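Local atomic coordinates of StAR-related lipid transfer protein 13 (Homo sapiens, PDB entry 2PSO), a protein that acts as a GTPase-activating protein for RhoA, and perhaps Cdc42, and carries a START domain, the part described here, of a lipid-binding family. Residues K50-C55 with L76-V81; D59-A64 with E217-R222; N72-W77 with R195-G200; E82-P87 with S185-L190; D175-I180 with T191-I196. All blocks are in the same frame, centred on the assembly; numbering follows the deposited sequence.

Contact 1: K50-C55 with L76-V81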
# COMPACT_ATOMS: atom_id res chain seq x y z
N LYS A 50 10.20 -0.61 18.39
CA LYS A 50 10.31 -1.41 17.17
C LYS A 50 8.96 -1.87 16.60
O LYS A 50 8.92 -2.72 15.70
CB LYS A 50 11.25 -2.61 17.39
CG LYS A 50 12.56 -2.28 18.13
CD LYS A 50 13.75 -3.03 17.56
CE LYS A 50 14.95 -3.03 18.53
NZ LYS A 50 15.17 -1.70 19.23
N GLY A 51 7.87 -1.31 17.11
CA GLY A 51 6.53 -1.63 16.63
C GLY A 51 5.78 -0.46 15.99
O GLY A 51 6.39 0.47 15.46
N TRP A 52 4.46 -0.49 16.07
CA TRP A 52 3.66 0.42 15.25
C TRP A 52 3.36 1.75 15.90
O TRP A 52 2.73 1.80 16.94
CB TRP A 52 2.36 -0.26 14.79
CG TRP A 52 2.57 -1.40 13.81
CD1 TRP A 52 2.45 -2.73 14.08
CD2 TRP A 52 2.93 -1.31 12.42
NE1 TRP A 52 2.72 -3.47 12.95
CE2 TRP A 52 3.01 -2.62 11.92
CE3 TRP A 52 3.20 -0.25 11.56
CZ2 TRP A 52 3.35 -2.91 10.59
CZ3 TRP A 52 3.53 -0.53 10.24
CH2 TRP A 52 3.61 -1.86 9.77
N VAL A 53 3.78 2.84 15.25
CA VAL A 53 3.48 4.19 15.75
C VAL A 53 2.27 4.80 15.05
O VAL A 53 2.33 5.08 13.85
CB VAL A 53 4.67 5.14 15.53
CG1 VAL A 53 4.30 6.55 15.95
CG2 VAL A 53 5.89 4.64 16.29
N THR A 54 1.18 5.04 15.79
CA THR A 54 -0.08 5.48 15.18
C THR A 54 -0.10 6.93 14.68
O THR A 54 0.64 7.76 15.14
CB THR A 54 -1.30 5.14 16.08
OG1 THR A 54 -1.52 6.17 17.06
CG2 THR A 54 -1.06 3.82 16.80
N CYS A 55 -0.95 7.23 13.70
CA CYS A 55 -1.07 8.59 13.17
C CYS A 55 -2.49 9.06 13.13
O CYS A 55 -3.43 8.27 13.24
CB CYS A 55 -0.53 8.68 11.76
SG CYS A 55 1.10 8.01 11.60
N LEU A 76 7.78 1.59 6.92
CA LEU A 76 6.80 0.59 6.57
C LEU A 76 5.48 1.12 7.06
O LEU A 76 5.33 1.38 8.25
CB LEU A 76 7.11 -0.69 7.34
CG LEU A 76 6.27 -1.92 7.01
CD1 LEU A 76 6.52 -2.32 5.56
CD2 LEU A 76 6.63 -3.07 7.95
N TRP A 77 4.52 1.29 6.17
CA TRP A 77 3.21 1.79 6.60
C TRP A 77 2.13 0.74 6.70
O TRP A 77 2.24 -0.34 6.14
CB TRP A 77 2.73 2.85 5.66
CG TRP A 77 3.59 4.03 5.62
CD1 TRP A 77 4.67 4.23 4.80
CD2 TRP A 77 3.46 5.20 6.41
NE1 TRP A 77 5.19 5.48 5.03
CE2 TRP A 77 4.46 6.09 6.02
CE3 TRP A 77 2.57 5.59 7.42
CZ2 TRP A 77 4.62 7.34 6.60
CZ3 TRP A 77 2.72 6.83 7.99
CH2 TRP A 77 3.74 7.69 7.58
N LYS A 78 1.06 1.09 7.40
CA LYS A 78 -0.06 0.19 7.64
C LYS A 78 -1.34 0.97 7.73
O LYS A 78 -1.56 1.67 8.71
CB LYS A 78 0.16 -0.58 8.94
CG LYS A 78 -0.95 -1.53 9.29
CD LYS A 78 -0.53 -2.52 10.36
CE LYS A 78 -0.64 -1.94 11.74
NZ LYS A 78 -2.06 -1.93 12.20
N ALA A 79 -2.20 0.86 6.72
CA ALA A 79 -3.52 1.50 6.73
C ALA A 79 -4.68 0.50 6.78
O ALA A 79 -4.57 -0.61 6.26
CB ALA A 79 -3.68 2.42 5.56
N SER A 80 -5.79 0.90 7.40
CA SER A 80 -6.99 0.06 7.55
C SER A 80 -8.33 0.72 7.21
O SER A 80 -8.44 1.95 7.20
CB SER A 80 -7.10 -0.42 8.97
OG SER A 80 -6.28 -1.55 9.11
N VAL A 81 -9.33 -0.12 6.93
CA VAL A 81 -10.72 0.30 6.83
C VAL A 81 -11.59 -0.90 7.08
O VAL A 81 -11.14 -2.05 7.00
CB VAL A 81 -11.11 0.76 5.44
CG1 VAL A 81 -10.84 2.25 5.23
CG2 VAL A 81 -10.43 -0.08 4.41

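Contact 2: D59-A64 with E217-R222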
# COMPACT_ATOMS: atom_id res chain seq x y z
N ASP A 59 -11.09 10.46 7.12
CA ASP A 59 -12.05 9.68 6.36
C ASP A 59 -12.07 8.25 6.90
O ASP A 59 -11.96 7.27 6.17
CB ASP A 59 -11.69 9.75 4.86
CG ASP A 59 -12.71 9.09 3.95
OD1 ASP A 59 -13.92 8.94 4.29
OD2 ASP A 59 -12.27 8.71 2.84
N ASN A 60 -12.16 8.17 8.23
CA ASN A 60 -12.37 6.91 8.93
C ASN A 60 -11.35 5.81 8.65
O ASN A 60 -11.73 4.68 8.40
CB ASN A 60 -13.78 6.41 8.63
CG ASN A 60 -14.59 6.17 9.87
OD1 ASN A 60 -14.13 5.52 10.80
ND2 ASN A 60 -15.80 6.71 9.90
N THR A 61 -10.06 6.13 8.68
CA THR A 61 -9.03 5.12 8.45
C THR A 61 -8.11 5.03 9.64
O THR A 61 -7.94 5.99 10.36
CB THR A 61 -8.17 5.51 7.26
OG1 THR A 61 -8.00 6.92 7.28
CG2 THR A 61 -8.85 5.16 5.98
N ASP A 62 -7.52 3.85 9.84
CA ASP A 62 -6.44 3.68 10.80
C ASP A 62 -5.08 3.65 10.12
O ASP A 62 -4.77 2.71 9.39
CB ASP A 62 -6.66 2.38 11.58
CG ASP A 62 -7.68 2.54 12.70
OD1 ASP A 62 -8.53 3.48 12.67
OD2 ASP A 62 -7.64 1.71 13.64
N LEU A 63 -4.26 4.67 10.36
CA LEU A 63 -2.87 4.72 9.88
C LEU A 63 -1.82 4.47 11.00
O LEU A 63 -2.08 4.76 12.18
CB LEU A 63 -2.62 6.09 9.29
CG LEU A 63 -1.39 6.26 8.41
CD1 LEU A 63 -1.34 5.09 7.47
CD2 LEU A 63 -1.55 7.58 7.67
N ALA A 64 -0.64 3.96 10.62
CA ALA A 64 0.48 3.74 11.55
C ALA A 64 1.78 3.49 10.78
O ALA A 64 1.73 3.13 9.60
CB ALA A 64 0.21 2.58 12.48
N GLU A 217 -6.02 5.10 -0.28
CA GLU A 217 -6.16 4.02 -1.26
C GLU A 217 -7.18 3.06 -0.69
O GLU A 217 -8.13 2.62 -1.35
CB GLU A 217 -4.84 3.30 -1.50
CG GLU A 217 -4.91 2.30 -2.62
CD GLU A 217 -3.75 1.31 -2.63
OE1 GLU A 217 -2.92 1.36 -3.58
OE2 GLU A 217 -3.67 0.48 -1.70
N VAL A 218 -6.97 2.81 0.59
CA VAL A 218 -7.77 1.88 1.32
C VAL A 218 -9.17 2.44 1.60
O VAL A 218 -10.09 1.70 1.87
CB VAL A 218 -7.00 1.49 2.58
CG1 VAL A 218 -7.55 2.16 3.80
CG2 VAL A 218 -6.98 -0.01 2.70
N ALA A 219 -9.33 3.75 1.48
CA ALA A 219 -10.63 4.39 1.68
C ALA A 219 -11.42 4.33 0.39
O ALA A 219 -12.64 4.19 0.40
CB ALA A 219 -10.47 5.81 2.12
N ARG A 220 -10.70 4.45 -0.73
CA ARG A 220 -11.31 4.37 -2.03
C ARG A 220 -11.81 2.96 -2.28
O ARG A 220 -12.92 2.76 -2.78
CB ARG A 220 -10.33 4.78 -3.09
CG ARG A 220 -10.16 6.25 -3.14
CD ARG A 220 -9.38 6.65 -4.34
NE ARG A 220 -8.21 5.79 -4.50
CZ ARG A 220 -6.98 6.25 -4.55
NH1 ARG A 220 -6.77 7.55 -4.46
NH2 ARG A 220 -5.96 5.42 -4.70
N ILE A 221 -11.01 1.97 -1.90
CA ILE A 221 -11.46 0.60 -2.04
C ILE A 221 -12.76 0.44 -1.29
O ILE A 221 -13.71 -0.16 -1.81
CB ILE A 221 -10.47 -0.38 -1.49
CG1 ILE A 221 -9.24 -0.43 -2.41
CG2 ILE A 221 -11.16 -1.74 -1.34
CD1 ILE A 221 -8.06 -1.13 -1.83
N ARG A 222 -12.83 1.02 -0.09
CA ARG A 222 -14.05 0.93 0.69
C ARG A 222 -15.20 1.62 -0.02
O ARG A 222 -16.25 1.00 -0.25
CB ARG A 222 -13.84 1.53 2.06
CG ARG A 222 -15.06 1.50 2.92
CD ARG A 222 -14.88 2.49 4.04
NE ARG A 222 -14.64 3.83 3.52
CZ ARG A 222 -14.13 4.82 4.24
NH1 ARG A 222 -13.80 4.63 5.51
NH2 ARG A 222 -13.94 6.01 3.69

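Contact 3: N72-W77 with R195-G200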
# COMPACT_ATOMS: atom_id res chain seq x y z
N ASN A 72 17.69 1.54 6.07
CA ASN A 72 16.96 2.25 5.03
C ASN A 72 15.96 3.19 5.70
O ASN A 72 15.18 2.75 6.55
CB ASN A 72 16.24 1.25 4.12
CG ASN A 72 15.79 1.86 2.79
OD1 ASN A 72 15.44 3.04 2.69
ND2 ASN A 72 15.79 1.04 1.75
N PRO A 73 16.01 4.49 5.34
CA PRO A 73 15.14 5.53 5.90
C PRO A 73 13.64 5.30 5.65
O PRO A 73 12.81 5.75 6.44
CB PRO A 73 15.60 6.80 5.16
CG PRO A 73 16.31 6.31 3.93
CD PRO A 73 16.96 5.04 4.36
N LEU A 74 13.30 4.60 4.56
CA LEU A 74 11.89 4.38 4.19
C LEU A 74 11.11 3.63 5.25
O LEU A 74 11.55 2.61 5.77
CB LEU A 74 11.77 3.66 2.85
CG LEU A 74 11.93 4.58 1.64
CD1 LEU A 74 12.27 3.77 0.39
CD2 LEU A 74 10.71 5.48 1.41
N LYS A 75 9.94 4.18 5.57
CA LYS A 75 9.09 3.59 6.59
C LYS A 75 8.19 2.48 6.03
O LYS A 75 7.91 2.42 4.83
CB LYS A 75 8.27 4.67 7.28
CG LYS A 75 9.09 5.51 8.25
CD LYS A 75 8.41 6.85 8.55
CE LYS A 75 9.41 7.86 9.12
NZ LYS A 75 8.73 9.04 9.71
N LEU A 76 7.78 1.59 6.92
CA LEU A 76 6.80 0.59 6.57
C LEU A 76 5.48 1.12 7.06
O LEU A 76 5.33 1.38 8.25
CB LEU A 76 7.11 -0.69 7.34
CG LEU A 76 6.27 -1.92 7.01
CD1 LEU A 76 6.52 -2.32 5.56
CD2 LEU A 76 6.63 -3.07 7.95
N TRP A 77 4.52 1.29 6.17
CA TRP A 77 3.21 1.79 6.60
C TRP A 77 2.13 0.74 6.70
O TRP A 77 2.24 -0.34 6.14
CB TRP A 77 2.73 2.85 5.66
CG TRP A 77 3.59 4.03 5.62
CD1 TRP A 77 4.67 4.23 4.80
CD2 TRP A 77 3.46 5.20 6.41
NE1 TRP A 77 5.19 5.48 5.03
CE2 TRP A 77 4.46 6.09 6.02
CE3 TRP A 77 2.57 5.59 7.42
CZ2 TRP A 77 4.62 7.34 6.60
CZ3 TRP A 77 2.72 6.83 7.99
CH2 TRP A 77 3.74 7.69 7.58
N ARG A 195 5.47 -0.65 1.73
CA ARG A 195 6.74 0.04 1.80
C ARG A 195 7.22 0.15 0.37
O ARG A 195 7.76 -0.80 -0.19
CB ARG A 195 7.75 -0.80 2.60
CG ARG A 195 9.08 -0.09 2.89
CD ARG A 195 10.10 -0.98 3.65
NE ARG A 195 11.13 -0.17 4.29
CZ ARG A 195 12.26 -0.60 4.85
NH1 ARG A 195 12.58 -1.89 4.88
NH2 ARG A 195 13.07 0.28 5.41
N ILE A 196 6.99 1.30 -0.24
CA ILE A 196 7.36 1.49 -1.62
C ILE A 196 8.46 2.54 -1.71
O ILE A 196 8.52 3.47 -0.91
CB ILE A 196 6.15 1.93 -2.45
CG1 ILE A 196 4.94 1.07 -2.07
CG2 ILE A 196 6.43 1.82 -3.93
CD1 ILE A 196 3.69 1.36 -2.87
N ASP A 197 9.36 2.37 -2.69
CA ASP A 197 10.38 3.33 -2.99
C ASP A 197 10.08 3.91 -4.37
O ASP A 197 10.57 3.41 -5.38
CB ASP A 197 11.74 2.62 -2.99
CG ASP A 197 12.92 3.56 -3.29
OD1 ASP A 197 12.71 4.69 -3.77
OD2 ASP A 197 14.08 3.14 -3.06
N LEU A 198 9.24 4.95 -4.43
CA LEU A 198 9.10 5.73 -5.66
C LEU A 198 10.44 6.39 -5.78
O LEU A 198 10.99 6.84 -4.77
CB LEU A 198 8.03 6.82 -5.54
CG LEU A 198 6.65 6.62 -4.91
CD1 LEU A 198 5.95 5.31 -5.34
CD2 LEU A 198 6.71 6.74 -3.38
N LYS A 199 11.00 6.46 -6.97
CA LYS A 199 12.37 6.95 -7.07
C LYS A 199 12.53 8.45 -7.38
O LYS A 199 12.59 8.85 -8.54
CB LYS A 199 13.19 6.07 -8.03
CG LYS A 199 13.40 4.66 -7.50
CD LYS A 199 14.66 4.04 -8.07
CE LYS A 199 15.03 2.77 -7.30
NZ LYS A 199 16.20 2.07 -7.90
N GLY A 200 12.59 9.28 -6.34
CA GLY A 200 12.99 10.68 -6.54
C GLY A 200 12.16 11.79 -5.92
O GLY A 200 11.94 12.83 -6.54

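Contact 4: E82-P87 with S185-L190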
# COMPACT_ATOMS: atom_id res chain seq x y z
N GLU A 82 -12.85 -0.63 7.39
CA GLU A 82 -13.88 -1.65 7.41
C GLU A 82 -14.62 -1.52 6.07
O GLU A 82 -15.05 -0.43 5.69
CB GLU A 82 -14.82 -1.45 8.61
CG GLU A 82 -15.78 -2.63 8.83
CD GLU A 82 -16.82 -2.39 9.93
OE1 GLU A 82 -16.43 -2.18 11.11
OE2 GLU A 82 -18.04 -2.44 9.63
N VAL A 83 -14.74 -2.62 5.33
CA VAL A 83 -15.44 -2.53 4.05
C VAL A 83 -16.66 -3.43 4.00
O VAL A 83 -16.61 -4.57 4.48
CB VAL A 83 -14.50 -2.75 2.83
CG1 VAL A 83 -13.32 -3.58 3.22
CG2 VAL A 83 -15.26 -3.38 1.67
N GLU A 84 -17.75 -2.89 3.45
CA GLU A 84 -19.05 -3.57 3.34
C GLU A 84 -19.11 -4.65 2.25
O GLU A 84 -19.90 -4.54 1.32
CB GLU A 84 -20.16 -2.55 3.08
CG GLU A 84 -20.36 -1.50 4.18
CD GLU A 84 -20.78 -2.12 5.51
OE1 GLU A 84 -21.88 -2.72 5.56
OE2 GLU A 84 -20.00 -1.99 6.49
N ALA A 85 -18.29 -5.68 2.38
CA ALA A 85 -18.27 -6.80 1.46
C ALA A 85 -17.43 -7.91 2.10
O ALA A 85 -16.47 -7.63 2.82
CB ALA A 85 -17.68 -6.38 0.12
N PRO A 86 -17.78 -9.18 1.84
CA PRO A 86 -17.04 -10.30 2.40
C PRO A 86 -15.63 -10.36 1.80
O PRO A 86 -15.40 -9.77 0.73
CB PRO A 86 -17.85 -11.51 1.95
CG PRO A 86 -18.63 -11.04 0.78
CD PRO A 86 -18.90 -9.60 0.98
N PRO A 87 -14.68 -11.03 2.48
CA PRO A 87 -13.28 -10.99 2.09
C PRO A 87 -12.97 -11.30 0.64
O PRO A 87 -12.45 -10.44 -0.07
CB PRO A 87 -12.64 -12.00 3.03
CG PRO A 87 -13.48 -11.89 4.27
CD PRO A 87 -14.87 -11.79 3.72
N SER A 185 -21.19 -9.42 9.79
CA SER A 185 -21.97 -10.20 8.82
C SER A 185 -21.70 -9.73 7.40
O SER A 185 -22.20 -8.68 6.99
CB SER A 185 -23.47 -10.08 9.11
OG SER A 185 -23.81 -10.57 10.40
N GLY A 186 -20.91 -10.52 6.67
CA GLY A 186 -20.52 -10.20 5.29
C GLY A 186 -19.80 -8.86 5.13
O GLY A 186 -20.01 -8.15 4.15
N LYS A 187 -18.97 -8.51 6.11
CA LYS A 187 -18.11 -7.34 6.01
C LYS A 187 -16.65 -7.75 6.20
O LYS A 187 -16.35 -8.87 6.63
CB LYS A 187 -18.51 -6.28 7.04
CG LYS A 187 -19.80 -5.55 6.74
CD LYS A 187 -20.36 -4.93 8.02
CE LYS A 187 -21.90 -4.93 8.01
NZ LYS A 187 -22.52 -4.63 9.34
N SER A 188 -15.73 -6.85 5.89
CA SER A 188 -14.32 -7.16 6.06
C SER A 188 -13.54 -6.02 6.65
O SER A 188 -13.85 -4.85 6.41
CB SER A 188 -13.70 -7.51 4.72
OG SER A 188 -14.39 -8.60 4.16
N ARG A 189 -12.51 -6.39 7.40
CA ARG A 189 -11.46 -5.46 7.79
C ARG A 189 -10.37 -5.59 6.71
O ARG A 189 -9.80 -6.65 6.52
CB ARG A 189 -10.93 -5.84 9.19
CG ARG A 189 -9.71 -5.07 9.70
CD ARG A 189 -9.99 -4.25 10.97
NE ARG A 189 -10.55 -2.92 10.69
CZ ARG A 189 -9.94 -1.76 10.97
NH1 ARG A 189 -10.53 -0.60 10.68
NH2 ARG A 189 -8.73 -1.77 11.54
N LEU A 190 -10.11 -4.51 5.98
CA LEU A 190 -9.04 -4.52 5.00
C LEU A 190 -7.79 -3.86 5.54
O LEU A 190 -7.85 -2.73 6.01
CB LEU A 190 -9.50 -3.77 3.75
CG LEU A 190 -8.45 -3.47 2.66
CD1 LEU A 190 -7.81 -4.70 2.16
CD2 LEU A 190 -9.13 -2.76 1.51

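Contact 5: D175-I180 with T191-I196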
# COMPACT_ATOMS: atom_id res chain seq x y z
N ASP A 175 7.79 -3.96 0.03
CA ASP A 175 6.76 -4.73 0.70
C ASP A 175 5.40 -4.22 0.25
O ASP A 175 5.21 -3.01 0.08
CB ASP A 175 6.84 -4.56 2.21
CG ASP A 175 7.68 -5.61 2.87
OD1 ASP A 175 8.53 -6.21 2.19
OD2 ASP A 175 7.48 -5.84 4.09
N SER A 176 4.47 -5.14 0.05
CA SER A 176 3.08 -4.79 -0.14
C SER A 176 2.27 -6.01 0.16
O SER A 176 2.45 -7.07 -0.48
CB SER A 176 2.79 -4.39 -1.57
OG SER A 176 1.45 -3.95 -1.69
N GLN A 177 1.39 -5.89 1.14
CA GLN A 177 0.56 -7.02 1.40
C GLN A 177 -0.81 -6.61 1.87
O GLN A 177 -0.94 -5.83 2.81
CB GLN A 177 1.23 -8.05 2.32
CG GLN A 177 1.74 -7.54 3.65
CD GLN A 177 3.27 -7.43 3.73
OE1 GLN A 177 3.99 -7.69 2.76
NE2 GLN A 177 3.76 -7.06 4.91
N TYR A 178 -1.84 -7.12 1.18
CA TYR A 178 -3.21 -6.87 1.62
C TYR A 178 -3.61 -8.04 2.49
O TYR A 178 -3.46 -9.18 2.07
CB TYR A 178 -4.17 -6.65 0.44
CG TYR A 178 -3.96 -5.36 -0.33
CD1 TYR A 178 -3.08 -5.31 -1.41
CD2 TYR A 178 -4.63 -4.21 0.01
CE1 TYR A 178 -2.86 -4.14 -2.13
CE2 TYR A 178 -4.42 -3.02 -0.70
CZ TYR A 178 -3.52 -3.01 -1.78
OH TYR A 178 -3.30 -1.85 -2.49
N LEU A 179 -4.08 -7.74 3.70
CA LEU A 179 -4.68 -8.74 4.58
C LEU A 179 -6.15 -8.40 4.74
O LEU A 179 -6.50 -7.31 5.20
CB LEU A 179 -4.00 -8.77 5.95
CG LEU A 179 -2.47 -8.74 5.97
CD1 LEU A 179 -1.94 -8.80 7.39
CD2 LEU A 179 -1.89 -9.88 5.16
N ILE A 180 -7.01 -9.33 4.33
CA ILE A 180 -8.45 -9.12 4.40
C ILE A 180 -9.04 -10.16 5.31
O ILE A 180 -8.86 -11.36 5.06
CB ILE A 180 -9.10 -9.30 3.03
CG1 ILE A 180 -8.17 -8.75 1.94
CG2 ILE A 180 -10.46 -8.67 2.99
CD1 ILE A 180 -8.89 -8.28 0.74
N THR A 191 -6.65 -4.52 5.46
CA THR A 191 -5.42 -3.91 5.94
C THR A 191 -4.32 -4.00 4.90
O THR A 191 -3.93 -5.09 4.48
CB THR A 191 -4.93 -4.57 7.23
OG1 THR A 191 -5.84 -4.28 8.29
CG2 THR A 191 -3.55 -4.08 7.61
N HIS A 192 -3.81 -2.84 4.48
CA HIS A 192 -2.66 -2.81 3.60
C HIS A 192 -1.34 -2.38 4.31
O HIS A 192 -1.15 -1.20 4.63
CB HIS A 192 -2.94 -1.90 2.43
CG HIS A 192 -1.91 -1.98 1.36
ND1 HIS A 192 -1.66 -0.95 0.48
CD2 HIS A 192 -1.07 -2.98 1.01
CE1 HIS A 192 -0.70 -1.31 -0.36
NE2 HIS A 192 -0.33 -2.54 -0.06
N ILE A 193 -0.44 -3.33 4.54
CA ILE A 193 0.91 -3.00 4.97
C ILE A 193 1.89 -2.90 3.81
O ILE A 193 2.25 -3.92 3.23
CB ILE A 193 1.48 -4.07 5.90
CG1 ILE A 193 0.61 -4.23 7.14
CG2 ILE A 193 2.94 -3.71 6.29
CD1 ILE A 193 0.78 -5.56 7.81
N CYS A 194 2.37 -1.71 3.49
CA CYS A 194 3.38 -1.62 2.45
C CYS A 194 4.53 -0.62 2.67
O CYS A 194 4.56 0.15 3.63
CB CYS A 194 2.72 -1.29 1.14
SG CYS A 194 2.32 0.43 1.10
N ARG A 195 5.47 -0.65 1.73
CA ARG A 195 6.74 0.04 1.80
C ARG A 195 7.22 0.15 0.37
O ARG A 195 7.76 -0.80 -0.19
CB ARG A 195 7.75 -0.80 2.60
CG ARG A 195 9.08 -0.09 2.89
CD ARG A 195 10.10 -0.98 3.65
NE ARG A 195 11.13 -0.17 4.29
CZ ARG A 195 12.26 -0.60 4.85
NH1 ARG A 195 12.58 -1.89 4.88
NH2 ARG A 195 13.07 0.28 5.41
N ILE A 196 6.99 1.30 -0.24
CA ILE A 196 7.36 1.49 -1.62
C ILE A 196 8.46 2.54 -1.71
O ILE A 196 8.52 3.47 -0.91
CB ILE A 196 6.15 1.93 -2.45
CG1 ILE A 196 4.94 1.07 -2.07
CG2 ILE A 196 6.43 1.82 -3.93
CD1 ILE A 196 3.69 1.36 -2.87

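Contact 1: K50-C55 with L76-V81
The indole of W52 lies against the folded chain of K78 on the curved beta-sheet of the START domain's helix-grip fold. Strand 62-66 runs between strands 53-55 and 76-83, so no backbone hydrogen bond joins the two segments; the W52 ring does most of the touching. The two side chains cross at about a right angle. In K78, chi1 (179°) swings CG opposite the main-chain nitrogen, and bends at chi3 and chi4 then lay CE over the five-membered ring, 3.6 Å from its centroid and 7° off the normal. NZ, 4.9 Å from the same centroid, makes a cation-pi contact. Lysine suits the place because its methylenes pack on the ring while its ammonium stays above the pi cloud; K66 makes a second cation-pi contact with W52. K78 CB meets the six-membered part of the indole at CZ3, 3.6 Å away. L76 crosses W52 obliquely, its CD2 resting on CH2 at 3.7 Å, while its carbonyl O lies at the indole edge. W77 starts away from 50-55, but the far end of its ring comes back to C55, and F65 meets the same ring edge-to-face. The sulfur approaches W77 at its edge, with C55 SG 4.1 Å from W77 CZ3.

Contact 2: D59-A64 with E217-R222
R222, near the end of helix 209-223, reaches D59 in the loop before strand 62-66 with both charge and hydrogen bonds. This is the C-terminal helix of the START domain, packed on the sheet in the helix-grip fold. The salt bridge joins R222 NH2 to D59 OD1 at 3.0 Å, a weak bond by its angle, with the carboxylate and guanidinium planes 70° apart. R222 also uses its terminal nitrogens on the backbone: NH1 donates to D59 O at 3.3 Å, from above the carbonyl plane, and NH2 makes a weak bond to the same oxygen. A bend at chi3 (58°) turns the guanidinium edge toward the loop. D59 and N60 both have left-handed backbone angles, which aspartate and asparagine adopt more readily than most residues. Apolar packing joins T61 CG2 to V218 CG1 at 3.9 Å. A separate van der Waals contact sets the small A219, by its CB, 3.5 Å from D59 OD2. T61 keeps its hydroxyl for T58 O and S57 OG. A leucine in place of R222 would probably leave the D59 carboxylate without its charged mate and the loop carbonyl without these donors. One arginine thus ties the C-terminal helix to this loop by a carboxylate and a main-chain oxygen together.

Contact 3: N72-W77 with R195-G200
A side chain-to-backbone grip, R195 on the carbonyl of L74, fastens the loop entering strand 76-83 to the end of strand 188-196, at the surface of the START domain. R195 leaves its strand with CG anti to the backbone N (chi1 -173°) and stays extended out to NE, long enough to pass K75 and reach L74. There it turns the side of its guanidinium to one oxygen: NH2 donates to L74 O at 2.8 Å and NE to the same atom at 3.2 Å. The two donors come from different directions. NH2 is tilted only 18° from the carbonyl plane, whereas NE stands well above it. Arginine suits this place because NE and a terminal nitrogen lie on one side of a flat group and can share an acceptor; its remaining nitrogen, NH1, makes a salt bridge with D70. The aliphatic part of the chain is used as well, R195 CG lying 3.4 Å from K75 O and R195 CB 3.5 Å from L76 CD1, where the two side chains cross at about a right angle. L74 adds an apolar touch, its CD1 meeting D197 CB at 3.6 Å. The loop is shaped from within by an Asx turn, in which N72 OD1 accepts from L74 N at 3.2 Å. Beyond the contact, M174 of strand 169-182 packs on N72 and R195, while F210 of helix 209-223 takes I196 and L198 and also meets the ring of W77.

Contact 4: E82-P87 with S185-L190
K187 lies beside E84 with both chains pointing the same way. Its CB sits 3.6 Å from V83 O. CG stands anti to the carbonyl carbon (chi1 -73°), which carries the chain alongside the E84 carboxylate, 3.6 Å from OE2. CD comes 3.3 Å from the same E84 OE2 and also lies near E82 OE2, and CE lies 3.3 Å from E84 OE1. NZ ends 4.3 Å from E84 OE1, beyond salt-bridge range, so the attraction between these opposite charges is probably loose. Beside these side chains the backbones pair as antiparallel strands in the helix-grip sheet, where strand 76-83 ends and strand 188-196 begins. V83 and S188 form a hydrogen-bonded pair, V83 N donating to S188 O at 2.6 Å and S188 N to V83 O at 2.8 Å, both nearly straight. An inverse gamma turn centred on E84 then bends the chain toward helix 87-96. G186 has a positive phi, which a residue without a side chain adopts easily. V83 CG1 packs on the CB of L190, and V90 of helix 87-96 touches both V83 and S188. Serine suits its buried site because it is small and still polar: S188 OG donates to A85 O at 2.7 Å, in the carbonyl plane, while the ring of P87 lies against that hydroxyl, just after the N-cap residue P86.

Contact 5: D175-I180 with T191-I196
From D175 opposite R195 to L179 opposite T191, the two strands run antiparallel, their axes 4.3 Å apart at closest and 165° between directions, joined by six backbone hydrogen bonds. The Y178 and H192 rings stack face to face, centroids 3.8 Å apart and planes 8° from parallel. A chi1 of -170° turns the H192 ring away from its own main-chain nitrogen and helps to bring NE2 to S176 OG at 2.8 Å, near the ring plane; either atom could be the donor. The two strands form the beta hairpin 169-182/188-196 of the START helix-grip fold, and the face that carries S176, Y178, H192 and C194 meets helices 87-96 and 209-223. Aromatic residues suit this buried place: flat surfaces pack closely, while their polar atoms find partners. Y178 OH bonds to E217, which also touches H192 and might encourage its protonation. With a leucine at Y178, H192 would probably lose the flat surface it stacks on, and E217 its hydroxyl partner. Across the sheet, Q177 bends at chi2 so that its NE2 lies 3.7 Å from I193 CG2. I193 CD1 also lies 4.3 Å from L179 CD1, diagonally across the strands.

How the contacts relate
Contacts 1 and 3 lie at the surface and share L76 and W77 of strand 76-83; contacts 2, 4 and 5 are partly buried, with contact 5 nearest the chain centre. Strand 188-196 serves contacts 3, 4 and 5, pairing with strand 169-182 in contact 5 and strand 76-83 in contact 4, whereas contact 2 brings helix 209-223 to the same sheet. Chemistry follows position. The more central contact 5 relies on regular backbone bonds and a ring stack, contacts 1 to 3 on lysine or arginine over a ring or round a carbonyl or a carboxylate, and contact 4 on a strand-end backbone pair plus a serine hydroxyl on a carbonyl. Helix 209-223 also reaches contact 5 through E217.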